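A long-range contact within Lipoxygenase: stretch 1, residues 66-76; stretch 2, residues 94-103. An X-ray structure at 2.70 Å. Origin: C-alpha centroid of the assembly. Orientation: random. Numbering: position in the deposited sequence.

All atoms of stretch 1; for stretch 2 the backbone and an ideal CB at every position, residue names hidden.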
ATOM      1  N   LYS A  66     -14.734  -9.334  20.277  1.00 59.89           N
ATOM      2  CA  LYS A  66     -15.509  -8.110  20.418  1.00 55.97           C
ATOM      3  C   LYS A  66     -16.783  -8.248  19.599  1.00 55.24           C
ATOM      4  O   LYS A  66     -16.837  -9.059  18.677  1.00 54.16           O
ATOM      5  CB  LYS A  66     -14.706  -6.889  19.959  1.00 53.25           C
ATOM      6  CG  LYS A  66     -13.562  -6.503  20.881  1.00 49.84           C
ATOM      7  CD  LYS A  66     -13.023  -5.135  20.517  1.00 48.94           C
ATOM      8  CE  LYS A  66     -11.882  -4.733  21.428  1.00 52.27           C
ATOM      9  NZ  LYS A  66     -11.388  -3.367  21.110  1.00 56.13           N
ATOM     10  N   PRO A  67     -17.818  -7.468  19.935  1.00 55.36           N
ATOM     11  CA  PRO A  67     -19.070  -7.544  19.178  1.00 53.76           C
ATOM     12  C   PRO A  67     -18.913  -7.140  17.719  1.00 54.50           C
ATOM     13  O   PRO A  67     -18.238  -6.153  17.424  1.00 55.56           O
ATOM     14  CB  PRO A  67     -19.990  -6.562  19.914  1.00 53.93           C
ATOM     15  CG  PRO A  67     -19.081  -5.687  20.709  1.00 54.51           C
ATOM     16  CD  PRO A  67     -17.929  -6.559  21.088  1.00 54.46           C
ATOM     17  N   LEU A  68     -19.523  -7.914  16.825  1.00 58.06           N
ATOM     18  CA  LEU A  68     -19.631  -7.545  15.415  1.00 56.56           C
ATOM     19  C   LEU A  68     -20.826  -6.614  15.257  1.00 54.27           C
ATOM     20  O   LEU A  68     -21.965  -7.058  15.124  1.00 55.46           O
ATOM     21  CB  LEU A  68     -19.786  -8.785  14.534  1.00 58.03           C
ATOM     22  CG  LEU A  68     -19.584  -8.615  13.029  1.00 59.71           C
ATOM     23  CD1 LEU A  68     -18.153  -8.241  12.728  1.00 57.21           C
ATOM     24  CD2 LEU A  68     -19.965  -9.890  12.291  1.00 62.80           C
ATOM     25  N   HIS A  69     -20.549  -5.317  15.275  1.00 51.34           N
ATOM     26  CA  HIS A  69     -21.580  -4.302  15.441  1.00 53.41           C
ATOM     27  C   HIS A  69     -22.162  -3.767  14.139  1.00 58.24           C
ATOM     28  O   HIS A  69     -21.451  -3.605  13.147  1.00 59.46           O
ATOM     29  CB  HIS A  69     -21.007  -3.137  16.239  1.00 51.05           C
ATOM     30  CG  HIS A  69     -19.773  -2.553  15.631  1.00 49.19           C
ATOM     31  ND1 HIS A  69     -18.511  -3.056  15.878  1.00 49.08           N
ATOM     32  CD2 HIS A  69     -19.602  -1.519  14.776  1.00 53.62           C
ATOM     33  CE1 HIS A  69     -17.621  -2.350  15.209  1.00 54.23           C
ATOM     34  NE2 HIS A  69     -18.257  -1.412  14.527  1.00 55.40           N
ATOM     35  N   ASN A  70     -23.464  -3.487  14.167  1.00 61.97           N
ATOM     36  CA  ASN A  70     -24.158  -2.788  13.087  1.00 62.79           C
ATOM     37  C   ASN A  70     -23.948  -3.427  11.721  1.00 65.21           C
ATOM     38  O   ASN A  70     -23.793  -2.731  10.717  1.00 66.76           O
ATOM     39  CB  ASN A  70     -23.719  -1.319  13.036  1.00 62.46           C
ATOM     40  CG  ASN A  70     -23.777  -0.639  14.394  1.00 64.18           C
ATOM     41  OD1 ASN A  70     -24.408  -1.134  15.328  1.00 62.89           O
ATOM     42  ND2 ASN A  70     -23.119   0.508  14.505  1.00 64.72           N
ATOM     43  N   ILE A  71     -23.932  -4.754  11.683  1.00 64.46           N
ATOM     44  CA  ILE A  71     -23.754  -5.459  10.426  1.00 63.97           C
ATOM     45  C   ILE A  71     -25.064  -6.136  10.042  1.00 69.33           C
ATOM     46  O   ILE A  71     -25.817  -6.593  10.907  1.00 72.48           O
ATOM     47  CB  ILE A  71     -22.599  -6.484  10.509  1.00 59.88           C
ATOM     48  CG1 ILE A  71     -22.077  -6.816   9.110  1.00 54.03           C
ATOM     49  CG2 ILE A  71     -23.015  -7.737  11.280  1.00 59.40           C
ATOM     50  CD1 ILE A  71     -20.669  -7.350   9.112  1.00 48.77           C
ATOM     51  N   GLU A  72     -25.353  -6.161   8.745  1.00 71.10           N
ATOM     52  CA  GLU A  72     -26.640  -6.657   8.276  1.00 71.75           C
ATOM     53  C   GLU A  72     -26.693  -8.175   8.313  1.00 66.81           C
ATOM     54  O   GLU A  72     -25.725  -8.858   7.977  1.00 65.31           O
ATOM     55  CB  GLU A  72     -26.940  -6.144   6.864  1.00 75.13           C
ATOM     56  CG  GLU A  72     -27.361  -4.682   6.823  1.00 81.24           C
ATOM     57  CD  GLU A  72     -27.542  -4.150   5.412  1.00 86.84           C
ATOM     58  OE1 GLU A  72     -28.015  -4.908   4.536  1.00 88.39           O
ATOM     59  OE2 GLU A  72     -27.208  -2.968   5.178  1.00 87.61           O
ATOM     60  N   LEU A  73     -27.842  -8.687   8.737  1.00 62.99           N
ATOM     61  CA  LEU A  73     -28.073 -10.117   8.821  1.00 63.70           C
ATOM     62  C   LEU A  73     -29.325 -10.491   8.046  1.00 63.37           C
ATOM     63  O   LEU A  73     -30.337  -9.790   8.108  1.00 61.79           O
ATOM     64  CB  LEU A  73     -28.209 -10.554  10.280  1.00 63.96           C
ATOM     65  CG  LEU A  73     -27.033 -11.244  10.970  1.00 58.75           C
ATOM     66  CD1 LEU A  73     -25.705 -10.638  10.560  1.00 50.82           C
ATOM     67  CD2 LEU A  73     -27.222 -11.139  12.475  1.00 62.98           C
ATOM     68  N   GLU A  74     -29.254 -11.597   7.315  1.00 65.98           N
ATOM     69  CA  GLU A  74     -30.417 -12.092   6.593  1.00 67.39           C
ATOM     70  C   GLU A  74     -30.760 -13.513   7.035  1.00 68.85           C
ATOM     71  O   GLU A  74     -29.891 -14.383   7.110  1.00 65.97           O
ATOM     72  CB  GLU A  74     -30.178 -12.039   5.081  1.00 65.06           C
ATOM     73  CG  GLU A  74     -29.993 -10.625   4.524  1.00 69.18           C
ATOM     74  CD  GLU A  74     -29.750 -10.596   3.014  1.00 71.25           C
ATOM     75  OE1 GLU A  74     -29.492 -11.666   2.421  1.00 69.81           O
ATOM     76  OE2 GLU A  74     -29.817  -9.496   2.420  1.00 73.59           O
ATOM     77  N   VAL A  75     -32.027 -13.741   7.348  1.00 69.35           N
ATOM     78  CA  VAL A  75     -32.483 -15.081   7.686  1.00 71.09           C
ATOM     79  C   VAL A  75     -32.989 -15.787   6.434  1.00 76.00           C
ATOM     80  O   VAL A  75     -33.889 -15.305   5.752  1.00 76.29           O
ATOM     81  CB  VAL A  75     -33.586 -15.056   8.755  1.00 68.01           C
ATOM     82  CG1 VAL A  75     -34.314 -16.390   8.800  1.00 70.49           C
ATOM     83  CG2 VAL A  75     -32.991 -14.723  10.109  1.00 58.60           C
ATOM     84  N   TRP A  76     -32.386 -16.930   6.137  1.00 78.47           N
ATOM     85  CA  TRP A  76     -32.736 -17.713   4.963  1.00 76.25           C
ATOM     86  C   TRP A  76     -33.095 -19.136   5.346  1.00 78.70           C
ATOM     87  O   TRP A  76     -32.628 -19.652   6.356  1.00 80.22           O
ATOM     88  CB  TRP A  76     -31.573 -17.740   3.967  1.00 74.90           C
ATOM     89  CG  TRP A  76     -31.318 -16.443   3.270  1.00 75.39           C
ATOM     90  CD1 TRP A  76     -30.762 -15.326   3.809  1.00 76.77           C
ATOM     91  CD2 TRP A  76     -31.591 -16.133   1.896  1.00 75.53           C
ATOM     92  NE1 TRP A  76     -30.675 -14.332   2.862  1.00 79.18           N
ATOM     93  CE2 TRP A  76     -31.179 -14.802   1.679  1.00 76.35           C
ATOM     94  CE3 TRP A  76     -32.149 -16.849   0.831  1.00 74.39           C
ATOM     95  CZ2 TRP A  76     -31.307 -14.171   0.439  1.00 74.39           C
ATOM     96  CZ3 TRP A  76     -32.270 -16.223  -0.401  1.00 70.32           C
ATOM     97  CH2 TRP A  76     -31.860 -14.894  -0.583  1.00 71.43           C
ATOM     98  N   UNK A  94     -24.933  -2.488  18.692  1.00 64.20           N
ATOM     99  CA  UNK A  94     -23.532  -2.198  18.977  1.00 59.48           C
ATOM    100  C   UNK A  94     -22.884  -3.310  19.799  1.00 61.34           C
ATOM    101  O   UNK A  94     -21.658  -3.427  19.839  1.00 62.84           O
ATOM    102  CB  UNK A  94     -23.410  -0.863  19.715  1.00 59.48           C
ATOM    103  N   UNK A  95     -23.711  -4.137  20.433  1.00 62.20           N
ATOM    104  CA  UNK A  95     -23.216  -5.289  21.174  1.00 64.22           C
ATOM    105  C   UNK A  95     -23.268  -6.567  20.345  1.00 63.14           C
ATOM    106  O   UNK A  95     -23.092  -7.663  20.876  1.00 61.09           O
ATOM    107  CB  UNK A  95     -24.024  -5.471  22.461  1.00 64.22           C
ATOM    108  N   UNK A  96     -23.509  -6.420  19.045  1.00 64.74           N
ATOM    109  CA  UNK A  96     -23.554  -7.554  18.139  1.00 61.77           C
ATOM    110  C   UNK A  96     -24.804  -8.394  18.302  1.00 63.82           C
ATOM    111  O   UNK A  96     -24.945  -9.441  17.672  1.00 66.79           O
ATOM    112  CB  UNK A  96     -22.318  -8.432  18.346  1.00 61.77           C
ATOM    113  N   UNK A  97     -25.716  -7.933  19.151  1.00 63.54           N
ATOM    114  CA  UNK A  97     -26.964  -8.646  19.392  1.00 65.31           C
ATOM    115  C   UNK A  97     -27.994  -8.331  18.309  1.00 67.70           C
ATOM    116  O   UNK A  97     -28.018  -7.230  17.759  1.00 69.66           O
ATOM    117  CB  UNK A  97     -27.522  -8.289  20.771  1.00 65.31           C
ATOM    118  N   UNK A  98     -28.843  -9.304  18.004  1.00 66.12           N
ATOM    119  CA  UNK A  98     -29.846  -9.124  16.969  1.00 66.78           C
ATOM    120  C   UNK A  98     -31.143  -9.859  17.280  1.00 68.46           C
ATOM    121  O   UNK A  98     -31.146 -10.954  17.873  1.00 68.20           O
ATOM    122  CB  UNK A  98     -29.294  -9.597  15.623  1.00 66.78           C
ATOM    123  N   UNK A  99     -32.235  -9.235  16.844  1.00 69.20           N
ATOM    124  CA  UNK A  99     -33.581  -9.773  16.965  1.00 72.20           C
ATOM    125  C   UNK A  99     -34.282  -9.673  15.608  1.00 71.01           C
ATOM    126  O   UNK A  99     -35.086  -8.768  15.376  1.00 69.64           O
ATOM    127  CB  UNK A  99     -34.371  -9.032  18.046  1.00 72.20           C
ATOM    128  N   UNK A 100     -33.950 -10.599  14.714  1.00 72.62           N
ATOM    129  CA  UNK A 100     -34.502 -10.642  13.358  1.00 76.11           C
ATOM    130  C   UNK A 100     -35.945 -11.135  13.311  1.00 79.34           C
ATOM    131  O   UNK A 100     -36.268 -12.176  13.871  1.00 79.52           O
ATOM    132  CB  UNK A 100     -33.632 -11.540  12.476  1.00 76.11           C
ATOM    133  N   UNK A 101     -36.809 -10.398  12.627  1.00 84.25           N
ATOM    134  CA  UNK A 101     -38.153 -10.890  12.358  1.00 89.86           C
ATOM    135  C   UNK A 101     -38.195 -11.560  10.989  1.00 93.13           C
ATOM    136  O   UNK A 101     -37.966 -10.910   9.965  1.00 95.56           O
ATOM    137  CB  UNK A 101     -39.172  -9.751  12.432  1.00 89.86           C
ATOM    138  N   UNK A 102     -38.470 -12.861  10.971  1.00 89.71           N
ATOM    139  CA  UNK A 102     -38.559 -13.588   9.707  1.00 85.30           C
ATOM    140  C   UNK A 102     -39.888 -14.319   9.557  1.00 85.50           C
ATOM    141  O   UNK A 102     -40.539 -14.662  10.543  1.00 84.03           O
ATOM    142  CB  UNK A 102     -37.405 -14.586   9.594  1.00 85.30           C
ATOM    143  N   UNK A 103     -40.285 -14.545   8.307  1.00 87.01           N
ATOM    144  CA  UNK A 103     -41.541 -15.215   7.997  1.00 89.77           C
ATOM    145  C   UNK A 103     -41.284 -16.639   7.518  1.00 89.26           C
ATOM    146  O   UNK A 103     -40.617 -16.843   6.508  1.00 88.87           O
ATOM    147  CB  UNK A 103     -42.321 -14.431   6.940  1.00 89.77           C
TER

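The two stretches meet in two ways: a close backbone approach around P67 to N70, and a layer of side chains between strand 72-76 and strand 97-102, whose axes cross at 40° and come no nearer than 7.9 Å. No hydrogen bond links them, so the choices along stretch 2 rest largely on shape and apolar contact.

At position 94 the CA-to-CB bond points away, yet the ideal CB lies 4.5 Å from N70 OD1, and a longer side chain could pass alongside that amide. Polar residues of medium length would suit, and the site is not selective. It is Q94, in the m rotamer, whose CG comes within 3.8 Å of N70 OD1 while its NE2 is hydrogen-bonded elsewhere in the structure. Its backbone contributes as well: Q94 O lies 3.5 Å from P67 CG and 3.7 Å from H69 CB.

Position 95 also directs its CB away, with P67 CB 4.9 Å from the ideal CB as the nearest feature. Many side chains would be tolerated, and small polar ones are common in such a turn. The residue is N95; its main contact is made by the backbone, with N95 C 3.3 Å from P67 CB.

Position 96 is the most restrictive. Its phi/psi of 73/5 already favours glycine, and the ideal CB would point toward stretch 1, only 3.2 Å from L68 N and 3.4 Å from P67 CB. A side chain would therefore crowd stretch 1 at P67 and L68. G96 leaves this space free and lets the backbones pack closely: G96 CA approaches L68 O to 3.4 Å in a CA-H...O contact, and G96 N lies 3.6 Å from P67 CB.

Position 97 begins the strand and points away, with nothing of stretch 1 near its CB; almost any residue would fit. It is R97, whose side chain comes no nearer than 7.3 Å to stretch 1.

At position 98 the bond turns toward stretch 1, and the ideal CB is 4.1 Å from L73 CD2. This methyl invites an apolar partner, aliphatic or aromatic. F98, with chi1 at p, offers a ring face: L73 CD2 sits 3.6 Å from the centroid of the F98 ring, 18° off the normal, a CH-pi contact.

Position 99 meets nothing of stretch 1, which leaves the choice open; it is E99.

Position 100 again points toward stretch 1, where V75 CG2 lies 4.0 Å from the ideal CB and L73 is also within reach. A beta-branched aliphatic residue or leucine would suit. I100 touches both residues, its CG2 packing 3.6 Å from V75 CG2 and its CD1 reaching 3.9 Å from L73 CB.

Position 101 points away and is unconstrained by stretch 1; the residue is Y101.

Position 102 faces V75, whose CG1 is 3.7 Å from the ideal CB. Aliphatic or aromatic groups would cover this methyl. Y102, at chi1 p, lays its ring face over it, V75 CG1 standing 4.1 Å from the Y102 ring centroid.

Position 103 points away beyond the contact and could be many residues; it is D103.

Stretch 2, residues 94-103: QNGRFEIYYD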
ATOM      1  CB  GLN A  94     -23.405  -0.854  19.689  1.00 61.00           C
ATOM      2  CG  GLN A  94     -23.886   0.315  18.850  1.00 70.59           C
ATOM      3  CD  GLN A  94     -23.812   1.644  19.587  1.00 81.17           C
ATOM      4  OE1 GLN A  94     -23.948   1.697  20.813  1.00 86.33           O
ATOM      5  NE2 GLN A  94     -23.591   2.725  18.840  1.00 81.54           N
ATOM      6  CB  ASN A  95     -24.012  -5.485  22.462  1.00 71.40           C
ATOM      7  CG  ASN A  95     -24.047  -4.235  23.324  1.00 76.11           C
ATOM      8  OD1 ASN A  95     -25.075  -3.911  23.920  1.00 80.71           O
ATOM      9  ND2 ASN A  95     -22.925  -3.522  23.386  1.00 71.98           N
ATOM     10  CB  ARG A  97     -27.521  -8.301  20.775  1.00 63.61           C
ATOM     11  CG  ARG A  97     -26.681  -8.825  21.928  1.00 61.44           C
ATOM     12  CD  ARG A  97     -27.356  -8.584  23.268  1.00 65.66           C
ATOM     13  NE  ARG A  97     -26.683  -9.301  24.348  1.00 69.77           N
ATOM     14  CZ  ARG A  97     -25.733  -8.782  25.121  1.00 72.38           C
ATOM     15  NH1 ARG A  97     -25.335  -7.529  24.947  1.00 72.13           N
ATOM     16  NH2 ARG A  97     -25.181  -9.521  26.074  1.00 74.21           N
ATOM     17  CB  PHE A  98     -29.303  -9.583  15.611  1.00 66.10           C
ATOM     18  CG  PHE A  98     -29.024 -11.056  15.534  1.00 62.61           C
ATOM     19  CD1 PHE A  98     -30.010 -11.942  15.134  1.00 56.48           C
ATOM     20  CD2 PHE A  98     -27.776 -11.555  15.866  1.00 63.81           C
ATOM     21  CE1 PHE A  98     -29.761 -13.292  15.065  1.00 55.93           C
ATOM     22  CE2 PHE A  98     -27.520 -12.906  15.793  1.00 62.26           C
ATOM     23  CZ  PHE A  98     -28.514 -13.775  15.394  1.00 60.03           C
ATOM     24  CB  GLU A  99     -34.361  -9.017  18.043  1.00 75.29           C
ATOM     25  CG  GLU A  99     -35.661  -9.671  18.482  1.00 79.48           C
ATOM     26  CD  GLU A  99     -36.353  -8.889  19.586  1.00 86.18           C
ATOM     27  OE1 GLU A  99     -35.765  -7.892  20.062  1.00 88.26           O
ATOM     28  OE2 GLU A  99     -37.477  -9.271  19.979  1.00 88.14           O
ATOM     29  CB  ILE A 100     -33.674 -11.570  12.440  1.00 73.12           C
ATOM     30  CG1 ILE A 100     -32.175 -11.288  12.564  1.00 67.76           C
ATOM     31  CG2 ILE A 100     -34.139 -11.448  10.992  1.00 73.90           C
ATOM     32  CD1 ILE A 100     -31.736  -9.996  11.933  1.00 64.44           C
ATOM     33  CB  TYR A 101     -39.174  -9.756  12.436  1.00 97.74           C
ATOM     34  CG  TYR A 101     -39.363  -9.215  13.835  1.00106.41           C
ATOM     35  CD1 TYR A 101     -40.275  -9.797  14.709  1.00110.59           C
ATOM     36  CD2 TYR A 101     -38.624  -8.128  14.286  1.00108.78           C
ATOM     37  CE1 TYR A 101     -40.449  -9.311  15.994  1.00112.82           C
ATOM     38  CE2 TYR A 101     -38.791  -7.633  15.568  1.00111.90           C
ATOM     39  CZ  TYR A 101     -39.706  -8.229  16.418  1.00113.03           C
ATOM     40  OH  TYR A 101     -39.878  -7.741  17.693  1.00113.24           O
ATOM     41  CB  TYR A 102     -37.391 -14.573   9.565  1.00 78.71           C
ATOM     42  CG  TYR A 102     -37.464 -15.815  10.433  1.00 75.89           C
ATOM     43  CD1 TYR A 102     -38.001 -16.999   9.941  1.00 73.80           C
ATOM     44  CD2 TYR A 102     -36.967 -15.811  11.731  1.00 76.76           C
ATOM     45  CE1 TYR A 102     -38.060 -18.137  10.719  1.00 75.06           C
ATOM     46  CE2 TYR A 102     -37.020 -16.949  12.520  1.00 76.87           C
ATOM     47  CZ  TYR A 102     -37.569 -18.108  12.007  1.00 78.12           C
ATOM     48  OH  TYR A 102     -37.628 -19.244  12.779  1.00 81.71           O
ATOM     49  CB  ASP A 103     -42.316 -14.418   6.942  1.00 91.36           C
ATOM     50  CG  ASP A 103     -43.629 -15.075   6.550  1.00 94.16           C
ATOM     51  OD1 ASP A 103     -44.075 -16.015   7.242  1.00 98.76           O
ATOM     52  OD2 ASP A 103     -44.227 -14.636   5.548  1.00 93.08           O
TER
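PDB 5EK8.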